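Hypothetical protein Atu2684 (Agrobacterium tumefaciens, PDB 2AXO) is of unknown function but belongs to the DUF1223 family of the thioredoxin clan, and carries a disulfide between two nearby cysteines. Local coordinates at residues A[170-175]-A[210-215]; A[235-240]-A[248-253]; A[80-85]-A[96-101]. All blocks are in the same frame, centred on the assembly; numbering follows the deposited sequence.

Interaction 1 of 3, residues A[170-175]-A[210-215]; sequences GKADVV and GMWDGS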
ATOM      1  N   GLY A 170       0.844 -25.090 -20.136  1.00 22.94           N
ATOM      2  CA  GLY A 170       1.110 -24.507 -18.837  1.00 22.32           C
ATOM      3  C   GLY A 170      -0.070 -24.580 -17.889  1.00 22.05           C
ATOM      4  O   GLY A 170      -1.049 -25.285 -18.143  1.00 21.23           O
ATOM      5  N   LYS A 171       0.029 -23.848 -16.785  1.00 20.31           N
ATOM      6  CA  LYS A 171      -1.031 -23.825 -15.790  1.00 18.69           C
ATOM      7  C   LYS A 171      -1.436 -22.392 -15.484  1.00 17.16           C
ATOM      8  O   LYS A 171      -0.607 -21.486 -15.484  1.00 18.04           O
ATOM      9  CB  LYS A 171      -0.580 -24.536 -14.508  1.00 21.19           C
ATOM     10  CG  LYS A 171      -0.539 -26.051 -14.637  1.00 23.66           C
ATOM     11  CD  LYS A 171      -0.302 -26.737 -13.304  1.00 27.22           C
ATOM     12  CE  LYS A 171       1.132 -26.578 -12.832  1.00 29.23           C
ATOM     13  NZ  LYS A 171       2.093 -27.328 -13.686  1.00 33.17           N
ATOM     14  N   ALA A 172      -2.719 -22.183 -15.238  1.00 14.65           N
ATOM     15  CA  ALA A 172      -3.192 -20.842 -14.940  1.00 15.61           C
ATOM     16  C   ALA A 172      -4.478 -20.908 -14.149  1.00 14.26           C
ATOM     17  O   ALA A 172      -5.229 -21.875 -14.251  1.00 17.57           O
ATOM     18  CB  ALA A 172      -3.418 -20.066 -16.239  1.00 11.95           C
ATOM     19  N   ASP A 173      -4.732 -19.885 -13.348  1.00 13.30           N
ATOM     20  CA  ASP A 173      -5.961 -19.865 -12.585  1.00 13.04           C
ATOM     21  C   ASP A 173      -7.024 -19.216 -13.432  1.00 11.86           C
ATOM     22  O   ASP A 173      -6.732 -18.362 -14.267  1.00 11.19           O
ATOM     23  CB  ASP A 173      -5.822 -19.046 -11.300  1.00 15.15           C
ATOM     24  CG  ASP A 173      -4.944 -19.713 -10.271  1.00 15.76           C
ATOM     25  OD1 ASP A 173      -5.014 -20.948 -10.136  1.00 18.39           O
ATOM     26  OD2 ASP A 173      -4.195 -18.984  -9.594  1.00 19.39           O
ATOM     27  N   VAL A 174      -8.260 -19.643 -13.230  1.00 11.20           N
ATOM     28  CA  VAL A 174      -9.370 -19.039 -13.932  1.00 11.04           C
ATOM     29  C   VAL A 174      -9.852 -17.991 -12.935  1.00 10.02           C
ATOM     30  O   VAL A 174     -10.527 -18.311 -11.959  1.00 10.07           O
ATOM     31  CB  VAL A 174     -10.481 -20.064 -14.216  1.00 13.26           C
ATOM     32  CG1 VAL A 174     -11.659 -19.376 -14.892  1.00 11.57           C
ATOM     33  CG2 VAL A 174      -9.933 -21.175 -15.110  1.00 11.66           C
ATOM     34  N   VAL A 175      -9.473 -16.739 -13.175  1.00  9.86           N
ATOM     35  CA  VAL A 175      -9.828 -15.633 -12.287  1.00 10.73           C
ATOM     36  C   VAL A 175     -11.016 -14.818 -12.802  1.00 10.34           C
ATOM     37  O   VAL A 175     -11.072 -14.463 -13.977  1.00 10.07           O
ATOM     38  CB  VAL A 175      -8.619 -14.675 -12.106  1.00 10.67           C
ATOM     39  CG1 VAL A 175      -8.974 -13.537 -11.151  1.00 12.07           C
ATOM     40  CG2 VAL A 175      -7.414 -15.453 -11.592  1.00 12.95           C
ATOM     41  N   GLY A 210     -11.256 -21.882 -10.629  1.00 10.82           N
ATOM     42  CA  GLY A 210     -10.749 -23.165 -11.076  1.00 10.32           C
ATOM     43  C   GLY A 210      -9.332 -23.051 -11.588  1.00 12.21           C
ATOM     44  O   GLY A 210      -8.750 -21.966 -11.599  1.00 10.36           O
HETATM   45  N   MSE A 211      -8.776 -24.179 -12.007  1.00 11.41           N
HETATM   46  CA  MSE A 211      -7.420 -24.209 -12.523  1.00 13.90           C
HETATM   47  C   MSE A 211      -7.408 -24.782 -13.930  1.00 12.87           C
HETATM   48  O   MSE A 211      -8.074 -25.775 -14.213  1.00 15.04           O
HETATM   49  CB  MSE A 211      -6.541 -25.062 -11.611  1.00 18.64           C
HETATM   50  CG  MSE A 211      -5.142 -25.291 -12.132  1.00 25.91           C
HETATM   51 SE   MSE A 211      -4.147 -26.390 -10.899  1.00 37.91          SE
HETATM   52  CE  MSE A 211      -5.250 -27.975 -11.007  1.00 32.52           C
ATOM     53  N   TRP A 212      -6.649 -24.141 -14.811  1.00 11.38           N
ATOM     54  CA  TRP A 212      -6.524 -24.576 -16.197  1.00 11.97           C
ATOM     55  C   TRP A 212      -5.168 -25.260 -16.316  1.00 12.37           C
ATOM     56  O   TRP A 212      -4.186 -24.770 -15.763  1.00 12.78           O
ATOM     57  CB  TRP A 212      -6.585 -23.356 -17.114  1.00 11.14           C
ATOM     58  CG  TRP A 212      -6.395 -23.624 -18.572  1.00 11.60           C
ATOM     59  CD1 TRP A 212      -7.290 -24.192 -19.433  1.00 13.18           C
ATOM     60  CD2 TRP A 212      -5.274 -23.222 -19.367  1.00 12.31           C
ATOM     61  NE1 TRP A 212      -6.803 -24.157 -20.719  1.00 14.94           N
ATOM     62  CE2 TRP A 212      -5.567 -23.565 -20.708  1.00 12.83           C
ATOM     63  CE3 TRP A 212      -4.051 -22.599 -19.079  1.00 11.86           C
ATOM     64  CZ2 TRP A 212      -4.681 -23.301 -21.759  1.00 11.53           C
ATOM     65  CZ3 TRP A 212      -3.169 -22.338 -20.132  1.00 13.23           C
ATOM     66  CH2 TRP A 212      -3.493 -22.689 -21.451  1.00  9.78           C
ATOM     67  N   ASP A 213      -5.111 -26.395 -17.013  1.00 14.14           N
ATOM     68  CA  ASP A 213      -3.842 -27.110 -17.165  1.00 15.33           C
ATOM     69  C   ASP A 213      -3.414 -27.264 -18.618  1.00 15.90           C
ATOM     70  O   ASP A 213      -2.547 -28.082 -18.935  1.00 17.20           O
ATOM     71  CB  ASP A 213      -3.902 -28.499 -16.510  1.00 18.02           C
ATOM     72  CG  ASP A 213      -4.972 -29.405 -17.114  1.00 19.39           C
ATOM     73  OD1 ASP A 213      -5.309 -29.265 -18.310  1.00 19.19           O
ATOM     74  OD2 ASP A 213      -5.466 -30.291 -16.384  1.00 19.66           O
ATOM     75  N   GLY A 214      -4.012 -26.469 -19.498  1.00 14.98           N
ATOM     76  CA  GLY A 214      -3.673 -26.548 -20.908  1.00 15.38           C
ATOM     77  C   GLY A 214      -4.785 -27.238 -21.672  1.00 15.21           C
ATOM     78  O   GLY A 214      -4.919 -27.071 -22.884  1.00 16.92           O
ATOM     79  N   SER A 215      -5.588 -28.021 -20.955  1.00 15.83           N
ATOM     80  CA  SER A 215      -6.704 -28.740 -21.558  1.00 16.98           C
ATOM     81  C   SER A 215      -7.932 -27.843 -21.679  1.00 16.84           C
ATOM     82  O   SER A 215      -8.154 -26.967 -20.847  1.00 17.68           O
ATOM     83  CB  SER A 215      -7.080 -29.957 -20.704  1.00 17.56           C
ATOM     84  OG  SER A 215      -5.958 -30.789 -20.467  1.00 19.57           O
TER
HETATM   85  O   HOH W   1      -0.347 -27.914 -20.421  1.00 25.30           O

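Interaction 2 of 3, residues A[235-240]-A[248-253]; sequences AVLLQT and AAIVGA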
ATOM      1  N   ALA A 235     -14.992 -10.006 -15.694  1.00  9.15           N
ATOM      2  CA  ALA A 235     -13.944 -10.260 -16.656  1.00  8.62           C
ATOM      3  C   ALA A 235     -13.341 -11.583 -16.231  1.00  8.81           C
ATOM      4  O   ALA A 235     -13.093 -11.793 -15.045  1.00 10.54           O
ATOM      5  CB  ALA A 235     -12.894  -9.155 -16.592  1.00  9.29           C
ATOM      6  N   VAL A 236     -13.149 -12.484 -17.186  1.00  9.44           N
ATOM      7  CA  VAL A 236     -12.534 -13.771 -16.896  1.00  8.69           C
ATOM      8  C   VAL A 236     -11.094 -13.612 -17.342  1.00  8.30           C
ATOM      9  O   VAL A 236     -10.830 -13.260 -18.491  1.00  6.79           O
ATOM     10  CB  VAL A 236     -13.178 -14.923 -17.701  1.00  9.89           C
ATOM     11  CG1 VAL A 236     -12.393 -16.216 -17.475  1.00 12.31           C
ATOM     12  CG2 VAL A 236     -14.634 -15.116 -17.270  1.00 10.28           C
ATOM     13  N   LEU A 237     -10.163 -13.850 -16.430  1.00  8.23           N
ATOM     14  CA  LEU A 237      -8.753 -13.714 -16.745  1.00  8.85           C
ATOM     15  C   LEU A 237      -8.064 -15.058 -16.557  1.00 10.70           C
ATOM     16  O   LEU A 237      -8.085 -15.614 -15.459  1.00 10.68           O
ATOM     17  CB  LEU A 237      -8.103 -12.670 -15.827  1.00  5.38           C
ATOM     18  CG  LEU A 237      -8.751 -11.279 -15.772  1.00  3.33           C
ATOM     19  CD1 LEU A 237      -8.039 -10.416 -14.742  1.00  4.19           C
ATOM     20  CD2 LEU A 237      -8.701 -10.614 -17.152  1.00  5.15           C
ATOM     21  N   LEU A 238      -7.485 -15.601 -17.626  1.00  9.71           N
ATOM     22  CA  LEU A 238      -6.772 -16.873 -17.506  1.00 10.09           C
ATOM     23  C   LEU A 238      -5.363 -16.418 -17.157  1.00 10.56           C
ATOM     24  O   LEU A 238      -4.551 -16.126 -18.038  1.00  9.00           O
ATOM     25  CB  LEU A 238      -6.785 -17.636 -18.831  1.00  9.42           C
ATOM     26  CG  LEU A 238      -6.218 -19.064 -18.785  1.00 11.07           C
ATOM     27  CD1 LEU A 238      -7.012 -19.926 -17.805  1.00 11.78           C
ATOM     28  CD2 LEU A 238      -6.275 -19.656 -20.180  1.00 11.21           C
ATOM     29  N   GLN A 239      -5.081 -16.370 -15.859  1.00  8.35           N
ATOM     30  CA  GLN A 239      -3.814 -15.853 -15.381  1.00  8.91           C
ATOM     31  C   GLN A 239      -2.808 -16.808 -14.755  1.00  9.27           C
ATOM     32  O   GLN A 239      -3.123 -17.569 -13.841  1.00 10.27           O
ATOM     33  CB  GLN A 239      -4.121 -14.693 -14.419  1.00 10.00           C
ATOM     34  CG  GLN A 239      -2.922 -13.926 -13.896  1.00 11.77           C
ATOM     35  CD  GLN A 239      -3.301 -12.556 -13.355  1.00 13.73           C
ATOM     36  OE1 GLN A 239      -4.362 -12.379 -12.740  1.00 12.52           O
ATOM     37  NE2 GLN A 239      -2.425 -11.583 -13.563  1.00  9.91           N
ATOM     38  N   THR A 240      -1.585 -16.752 -15.271  1.00  9.76           N
ATOM     39  CA  THR A 240      -0.498 -17.574 -14.764  1.00 10.17           C
ATOM     40  C   THR A 240       0.061 -16.875 -13.529  1.00 11.99           C
ATOM     41  O   THR A 240      -0.286 -15.731 -13.239  1.00 11.36           O
ATOM     42  CB  THR A 240       0.639 -17.706 -15.795  1.00  9.74           C
ATOM     43  OG1 THR A 240       1.240 -16.421 -16.026  1.00 12.85           O
ATOM     44  CG2 THR A 240       0.103 -18.248 -17.104  1.00 11.88           C
ATOM     45  N   ALA A 248       0.810 -13.146 -12.686  1.00 12.70           N
ATOM     46  CA  ALA A 248       1.729 -12.988 -13.802  1.00 11.08           C
ATOM     47  C   ALA A 248       0.965 -12.863 -15.126  1.00 10.37           C
ATOM     48  O   ALA A 248      -0.214 -12.495 -15.143  1.00 10.92           O
ATOM     49  CB  ALA A 248       2.698 -14.161 -13.848  1.00 14.48           C
ATOM     50  N   ALA A 249       1.629 -13.173 -16.234  1.00  9.34           N
ATOM     51  CA  ALA A 249       1.011 -13.054 -17.554  1.00  7.12           C
ATOM     52  C   ALA A 249      -0.395 -13.638 -17.668  1.00  8.81           C
ATOM     53  O   ALA A 249      -0.672 -14.737 -17.199  1.00 10.26           O
ATOM     54  CB  ALA A 249       1.916 -13.691 -18.611  1.00  9.84           C
ATOM     55  N   ILE A 250      -1.281 -12.867 -18.290  1.00  8.80           N
ATOM     56  CA  ILE A 250      -2.653 -13.284 -18.531  1.00  8.45           C
ATOM     57  C   ILE A 250      -2.616 -13.742 -19.986  1.00 10.99           C
ATOM     58  O   ILE A 250      -2.303 -12.949 -20.876  1.00  9.75           O
ATOM     59  CB  ILE A 250      -3.624 -12.097 -18.359  1.00  7.64           C
ATOM     60  CG1 ILE A 250      -3.573 -11.611 -16.909  1.00  6.74           C
ATOM     61  CG2 ILE A 250      -5.040 -12.509 -18.753  1.00  4.41           C
ATOM     62  CD1 ILE A 250      -4.335 -10.319 -16.645  1.00  8.58           C
ATOM     63  N   VAL A 251      -2.913 -15.016 -20.222  1.00  9.93           N
ATOM     64  CA  VAL A 251      -2.841 -15.580 -21.571  1.00 10.40           C
ATOM     65  C   VAL A 251      -4.172 -15.684 -22.308  1.00 10.51           C
ATOM     66  O   VAL A 251      -4.215 -16.073 -23.480  1.00 11.38           O
ATOM     67  CB  VAL A 251      -2.177 -16.976 -21.540  1.00 10.68           C
ATOM     68  CG1 VAL A 251      -0.781 -16.873 -20.937  1.00 13.11           C
ATOM     69  CG2 VAL A 251      -3.024 -17.943 -20.746  1.00 10.96           C
ATOM     70  N   GLY A 252      -5.253 -15.323 -21.623  1.00  9.73           N
ATOM     71  CA  GLY A 252      -6.575 -15.371 -22.223  1.00  9.27           C
ATOM     72  C   GLY A 252      -7.501 -14.511 -21.395  1.00  8.45           C
ATOM     73  O   GLY A 252      -7.292 -14.366 -20.191  1.00  8.71           O
ATOM     74  N   ALA A 253      -8.520 -13.927 -22.020  1.00  9.32           N
ATOM     75  CA  ALA A 253      -9.438 -13.085 -21.271  1.00 10.55           C
ATOM     76  C   ALA A 253     -10.749 -12.849 -21.996  1.00 11.90           C
ATOM     77  O   ALA A 253     -10.822 -12.911 -23.226  1.00 10.30           O
ATOM     78  CB  ALA A 253      -8.779 -11.748 -20.949  1.00 11.80           C
TER

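Interaction 3 of 3, residues A[80-85]-A[96-101]; sequences VDYWNY and ENTERQ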
ATOM      1  N   VAL A  80      -7.956   1.594  -5.241  1.00 15.10           N
ATOM      2  CA  VAL A  80      -7.096   1.273  -4.102  1.00 15.99           C
ATOM      3  C   VAL A  80      -7.559   2.007  -2.845  1.00 18.07           C
ATOM      4  O   VAL A  80      -8.227   3.035  -2.927  1.00 18.16           O
ATOM      5  CB  VAL A  80      -5.623   1.635  -4.402  1.00 16.83           C
ATOM      6  CG1 VAL A  80      -5.117   0.778  -5.550  1.00 17.32           C
ATOM      7  CG2 VAL A  80      -5.501   3.116  -4.745  1.00 15.36           C
ATOM      8  N   ASP A  81      -7.200   1.483  -1.678  1.00 19.82           N
ATOM      9  CA  ASP A  81      -7.635   2.105  -0.434  1.00 21.35           C
ATOM     10  C   ASP A  81      -6.649   3.072   0.204  1.00 22.17           C
ATOM     11  O   ASP A  81      -6.990   3.752   1.171  1.00 23.72           O
ATOM     12  CB  ASP A  81      -8.013   1.023   0.588  1.00 23.01           C
ATOM     13  CG  ASP A  81      -6.816   0.219   1.063  1.00 23.63           C
ATOM     14  OD1 ASP A  81      -5.711   0.383   0.502  1.00 22.99           O
ATOM     15  OD2 ASP A  81      -6.980  -0.586   2.002  1.00 25.76           O
ATOM     16  N   TYR A  82      -5.439   3.170  -0.333  1.00 21.18           N
ATOM     17  CA  TYR A  82      -4.470   4.053   0.290  1.00 21.89           C
ATOM     18  C   TYR A  82      -4.595   5.549   0.014  1.00 21.41           C
ATOM     19  O   TYR A  82      -3.653   6.310   0.231  1.00 22.24           O
ATOM     20  CB  TYR A  82      -3.046   3.560   0.005  1.00 21.65           C
ATOM     21  CG  TYR A  82      -2.677   3.332  -1.442  1.00 21.03           C
ATOM     22  CD1 TYR A  82      -2.429   4.402  -2.297  1.00 21.13           C
ATOM     23  CD2 TYR A  82      -2.467   2.042  -1.924  1.00 20.10           C
ATOM     24  CE1 TYR A  82      -1.962   4.195  -3.593  1.00 18.85           C
ATOM     25  CE2 TYR A  82      -2.005   1.820  -3.213  1.00 16.48           C
ATOM     26  CZ  TYR A  82      -1.748   2.897  -4.040  1.00 17.18           C
ATOM     27  OH  TYR A  82      -1.237   2.680  -5.297  1.00 13.99           O
ATOM     28  N   TRP A  83      -5.768   5.970  -0.445  1.00 22.64           N
ATOM     29  CA  TRP A  83      -6.019   7.382  -0.701  1.00 24.39           C
ATOM     30  C   TRP A  83      -7.162   7.852   0.181  1.00 26.84           C
ATOM     31  O   TRP A  83      -7.601   9.000   0.096  1.00 27.90           O
ATOM     32  CB  TRP A  83      -6.365   7.628  -2.172  1.00 22.21           C
ATOM     33  CG  TRP A  83      -5.171   7.635  -3.056  1.00 19.34           C
ATOM     34  CD1 TRP A  83      -4.758   6.634  -3.891  1.00 20.22           C
ATOM     35  CD2 TRP A  83      -4.213   8.688  -3.185  1.00 17.59           C
ATOM     36  NE1 TRP A  83      -3.603   7.001  -4.532  1.00 17.40           N
ATOM     37  CE2 TRP A  83      -3.246   8.259  -4.119  1.00 17.57           C
ATOM     38  CE3 TRP A  83      -4.077   9.955  -2.601  1.00 17.78           C
ATOM     39  CZ2 TRP A  83      -2.154   9.056  -4.490  1.00 15.89           C
ATOM     40  CZ3 TRP A  83      -2.989  10.748  -2.968  1.00 16.92           C
ATOM     41  CH2 TRP A  83      -2.044  10.293  -3.904  1.00 17.55           C
ATOM     42  N   ASN A  84      -7.644   6.953   1.030  1.00 29.62           N
ATOM     43  CA  ASN A  84      -8.732   7.283   1.938  1.00 32.19           C
ATOM     44  C   ASN A  84      -8.143   7.867   3.212  1.00 33.87           C
ATOM     45  O   ASN A  84      -7.070   7.460   3.654  1.00 35.11           O
ATOM     46  CB  ASN A  84      -9.550   6.035   2.285  1.00 31.89           C
ATOM     47  CG  ASN A  84     -10.019   5.281   1.057  1.00 32.07           C
ATOM     48  OD1 ASN A  84     -10.473   5.877   0.082  1.00 32.84           O
ATOM     49  ND2 ASN A  84      -9.919   3.958   1.104  1.00 33.46           N
ATOM     50  N   TYR A  85      -8.848   8.829   3.794  1.00 36.40           N
ATOM     51  CA  TYR A  85      -8.392   9.455   5.026  1.00 38.29           C
ATOM     52  C   TYR A  85      -9.550   9.710   5.981  1.00 39.74           C
ATOM     53  O   TYR A  85      -9.443   9.443   7.177  1.00 41.48           O
ATOM     54  CB  TYR A  85      -7.645  10.753   4.709  1.00 38.73           C
ATOM     55  CG  TYR A  85      -8.387  11.703   3.800  1.00 38.28           C
ATOM     56  CD1 TYR A  85      -9.124  12.765   4.321  1.00 38.39           C
ATOM     57  CD2 TYR A  85      -8.330  11.556   2.415  1.00 38.07           C
ATOM     58  CE1 TYR A  85      -9.782  13.664   3.486  1.00 39.16           C
ATOM     59  CE2 TYR A  85      -8.986  12.446   1.568  1.00 38.59           C
ATOM     60  CZ  TYR A  85      -9.707  13.499   2.110  1.00 39.43           C
ATOM     61  OH  TYR A  85     -10.339  14.398   1.283  1.00 40.20           O
ATOM     62  N   GLU A  96      -8.494  -5.564  -0.757  1.00 19.14           N
ATOM     63  CA  GLU A  96      -8.212  -6.640  -1.702  1.00 18.86           C
ATOM     64  C   GLU A  96      -7.658  -6.093  -3.013  1.00 16.96           C
ATOM     65  O   GLU A  96      -6.758  -6.682  -3.608  1.00 15.79           O
ATOM     66  CB  GLU A  96      -9.480  -7.457  -1.971  1.00 23.48           C
ATOM     67  CG  GLU A  96      -9.936  -8.325  -0.797  1.00 29.16           C
ATOM     68  CD  GLU A  96     -10.266  -7.513   0.443  1.00 32.02           C
ATOM     69  OE1 GLU A  96     -11.117  -6.603   0.353  1.00 32.87           O
ATOM     70  OE2 GLU A  96      -9.676  -7.783   1.512  1.00 34.58           O
ATOM     71  N   ASN A  97      -8.198  -4.966  -3.467  1.00 17.26           N
ATOM     72  CA  ASN A  97      -7.719  -4.364  -4.702  1.00 15.44           C
ATOM     73  C   ASN A  97      -6.289  -3.900  -4.527  1.00 14.32           C
ATOM     74  O   ASN A  97      -5.455  -4.076  -5.411  1.00 13.92           O
ATOM     75  CB  ASN A  97      -8.574  -3.166  -5.098  1.00 14.74           C
ATOM     76  CG  ASN A  97      -9.896  -3.571  -5.683  1.00 12.07           C
ATOM     77  OD1 ASN A  97     -10.106  -4.738  -5.996  1.00 14.11           O
ATOM     78  ND2 ASN A  97     -10.796  -2.607  -5.847  1.00 10.68           N
ATOM     79  N   THR A  98      -6.010  -3.286  -3.386  1.00 14.27           N
ATOM     80  CA  THR A  98      -4.665  -2.812  -3.133  1.00 13.62           C
ATOM     81  C   THR A  98      -3.716  -4.008  -3.072  1.00 13.93           C
ATOM     82  O   THR A  98      -2.610  -3.958  -3.611  1.00 13.69           O
ATOM     83  CB  THR A  98      -4.588  -2.003  -1.822  1.00 15.23           C
ATOM     84  OG1 THR A  98      -5.564  -0.952  -1.853  1.00 12.78           O
ATOM     85  CG2 THR A  98      -3.204  -1.385  -1.660  1.00 15.83           C
ATOM     86  N   GLU A  99      -4.148  -5.093  -2.440  1.00 12.95           N
ATOM     87  CA  GLU A  99      -3.302  -6.279  -2.357  1.00 14.38           C
ATOM     88  C   GLU A  99      -2.948  -6.820  -3.736  1.00 12.70           C
ATOM     89  O   GLU A  99      -1.849  -7.340  -3.939  1.00 12.91           O
ATOM     90  CB  GLU A  99      -3.981  -7.365  -1.522  1.00 18.00           C
ATOM     91  CG  GLU A  99      -4.144  -6.967  -0.066  1.00 23.65           C
ATOM     92  CD  GLU A  99      -4.639  -8.101   0.798  1.00 28.11           C
ATOM     93  OE1 GLU A  99      -5.677  -8.703   0.452  1.00 31.41           O
ATOM     94  OE2 GLU A  99      -3.991  -8.386   1.828  1.00 31.51           O
ATOM     95  N   ARG A 100      -3.870  -6.696  -4.688  1.00 12.04           N
ATOM     96  CA  ARG A 100      -3.589  -7.172  -6.039  1.00 11.52           C
ATOM     97  C   ARG A 100      -2.486  -6.306  -6.645  1.00 11.35           C
ATOM     98  O   ARG A 100      -1.599  -6.818  -7.320  1.00 10.02           O
ATOM     99  CB  ARG A 100      -4.853  -7.133  -6.911  1.00 12.52           C
ATOM    100  CG  ARG A 100      -4.658  -7.680  -8.330  1.00 12.97           C
ATOM    101  CD  ARG A 100      -6.010  -7.905  -9.002  1.00 13.08           C
ATOM    102  NE  ARG A 100      -5.917  -8.380 -10.387  1.00 12.13           N
ATOM    103  CZ  ARG A 100      -5.533  -9.603 -10.744  1.00 11.82           C
ATOM    104  NH1 ARG A 100      -5.188 -10.500  -9.826  1.00 10.26           N
ATOM    105  NH2 ARG A 100      -5.520  -9.941 -12.022  1.00 10.29           N
ATOM    106  N   GLN A 101      -2.520  -4.998  -6.402  1.00 10.23           N
ATOM    107  CA  GLN A 101      -1.469  -4.153  -6.948  1.00 10.86           C
ATOM    108  C   GLN A 101      -0.133  -4.537  -6.299  1.00 12.51           C
ATOM    109  O   GLN A 101       0.916  -4.424  -6.930  1.00 11.34           O
ATOM    110  CB  GLN A 101      -1.774  -2.670  -6.724  1.00 10.83           C
ATOM    111  CG  GLN A 101      -0.744  -1.729  -7.336  1.00 12.90           C
ATOM    112  CD  GLN A 101      -1.113  -0.266  -7.149  1.00 13.03           C
ATOM    113  OE1 GLN A 101      -1.652   0.120  -6.112  1.00 13.14           O
ATOM    114  NE2 GLN A 101      -0.803   0.557  -8.145  1.00 14.60           N
TER

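Interaction 1 of 3, residues A[170-175]-A[210-215]
Trp212 N donates to Ala172 O at 2.7 Å, the shortest hydrogen bond between residues 170-175 and 210-215, nearly straight (171° at the hydrogen) and in line with the carbonyl. The return bond, Ala172 N to Trp212 O at 3.0 Å, completes an antiparallel hydrogen-bonded pair at the open end of the beta hairpin made by strands 172-186 and 196-212. A third bond runs from Val174 N to Gly210 O at 2.9 Å, with the donor lifted above the carbonyl plane.

Ala172, Val174 and Trp212 send their side chains to one face of the sheet. Trp212 CG lies anti to its backbone N (chi1 177°), and CE3 on the six-membered ring comes 3.9 Å from Ala172 CB. Leu238 and Ile165 pack against the Trp212 side chain, whose NE1 bonds to Gly166 O, while Gly214 N sits over the ring centre, 3.4 Å above its plane. Asp173 and selenomethionine Met211 form the adjacent non-hydrogen-bonded pair on the other face. Met211 is exposed, and its CG passes near Ala172 O.

Past the last pair the strands give way to loops. Gly170 and Gly214 have backbone angles at which a CB would jam against the preceding carbonyl O, which explains glycine at both places. Ser215 N donates to Asp213 OD1, which makes an Asx turn, and Ser215 OG donates to the same oxygen. A water spans the loop ends, donating to Asp213 O at 2.7 Å and accepting a weak bond from Gly170 N at 3.1 Å.

Interaction 2 of 3, residues A[235-240]-A[248-253]
The carboxamide of Gln239 has Ile250 on one face and Ala248 O at its edge. Ile250 CG1 lies over the amide, 3.5 Å from Gln239 NE2, and Ile250 CD1 continues across the same face. At the edge, Gln239 NE2 donates to Ala248 O at 2.9 Å, the bond lying within 3° of the amide plane and also in the carbonyl plane. Gln239 CG is anti to the backbone N (chi1 -175°), and the chain is extended beyond CG and crosses Ile250 obliquely, bringing the amide to Ala248 O.

The two strands, 232-241 and 247-257, form an antiparallel beta hairpin at one side of a four-stranded sheet. Its register slips at a beta bulge: Leu238 O accepts from Val251 N, whereas Leu238 N donates to Gly252 O, so that two residues face one. At the bulge, Val251 CG2 packs on Leu238 CD2 at 3.7 Å. On the Gln239 face, Leu237 CD2 meets Ala253 CB at 4.0 Å and Leu237 CD1 approaches Ile250 CD1; strands 45-50 and 74-79 cover this apolar layer.

Nearer the turn, Ala249 O is gripped twice by one residue, by Thr240 N at 2.9 Å and by Thr240 OG1 at 2.8 Å. The hydroxyl meets it on a lone pair in the carbonyl plane. Beyond the hairpin, Gln239 OE1 bonds to Arg100 NH2 and Gln239 NE2 to Tyr104 OH. A buried amide is thus satisfied at both ends, and its rotation is fixed by partners from a strand and a helix, with the nearby guanidinium probably polarising its carbonyl.

Interaction 3 of 3, residues A[80-85]-A[96-101]
Tyr82 and Gln101 meet at the ring edge: Tyr82 OH donates to Gln101 OE1 at 2.7 Å, and ring and amide planes lie only 9° apart. Gln101 reaches there with CG anti to its backbone N (chi1 -177°) and an extended chain. Tyr82 CG lies between the backbone N and the carbonyl carbon (chi1 54°), the crowded position; with chi2 at 75°, one face of the ring takes Val80 CG2 over its centre, 3.8 Å from the plane. Along the same ring edge, Tyr82 CD2 touches Thr98 CG2 at 3.5 Å.

The other branch of Thr98 is polar. Its OG1 donates to Asp81 OD1 at 2.7 Å, coming from above the carboxylate plane, 66° out of it. Thr98 therefore divides its two branches between a carboxylate and an aromatic edge, and Val80 CG1 fills in beside Gln101 OE1.

The contact joins the loop after strand 74-79 to helix 95-107, in a part of the protein consistent with a thioredoxin-like fold. Gln101 NE2 bonds onward to Gln117 OE1 and Tyr114 O, Phe49 of strand 45-50 packs on Val80, and Tyr102 of the second subunit meets the Tyr82 ring.

Interactions 1 and 2 belong to one antiparallel sheet, in which strands 172-186 and 232-241 are neighbours: Asp173 N lies 2.9 Å from Gln239 O. Interaction 1 is the more peripheral, partly exposed and held chiefly by backbone bonds with water at its end. Interaction 2 is buried and adds side-chain bonds to the backbone pairing. Interaction 3 is also buried, but joins a loop to a helix; its two clear hydrogen bonds are both between side chains, and it borders the second subunit, whose side chains pack on Tyr82. Its centre is about 21 Å from that of interaction 2, yet its helix reaches that contact through Arg100, with Arg100 NH2 3.7 Å from Leu237 CD1.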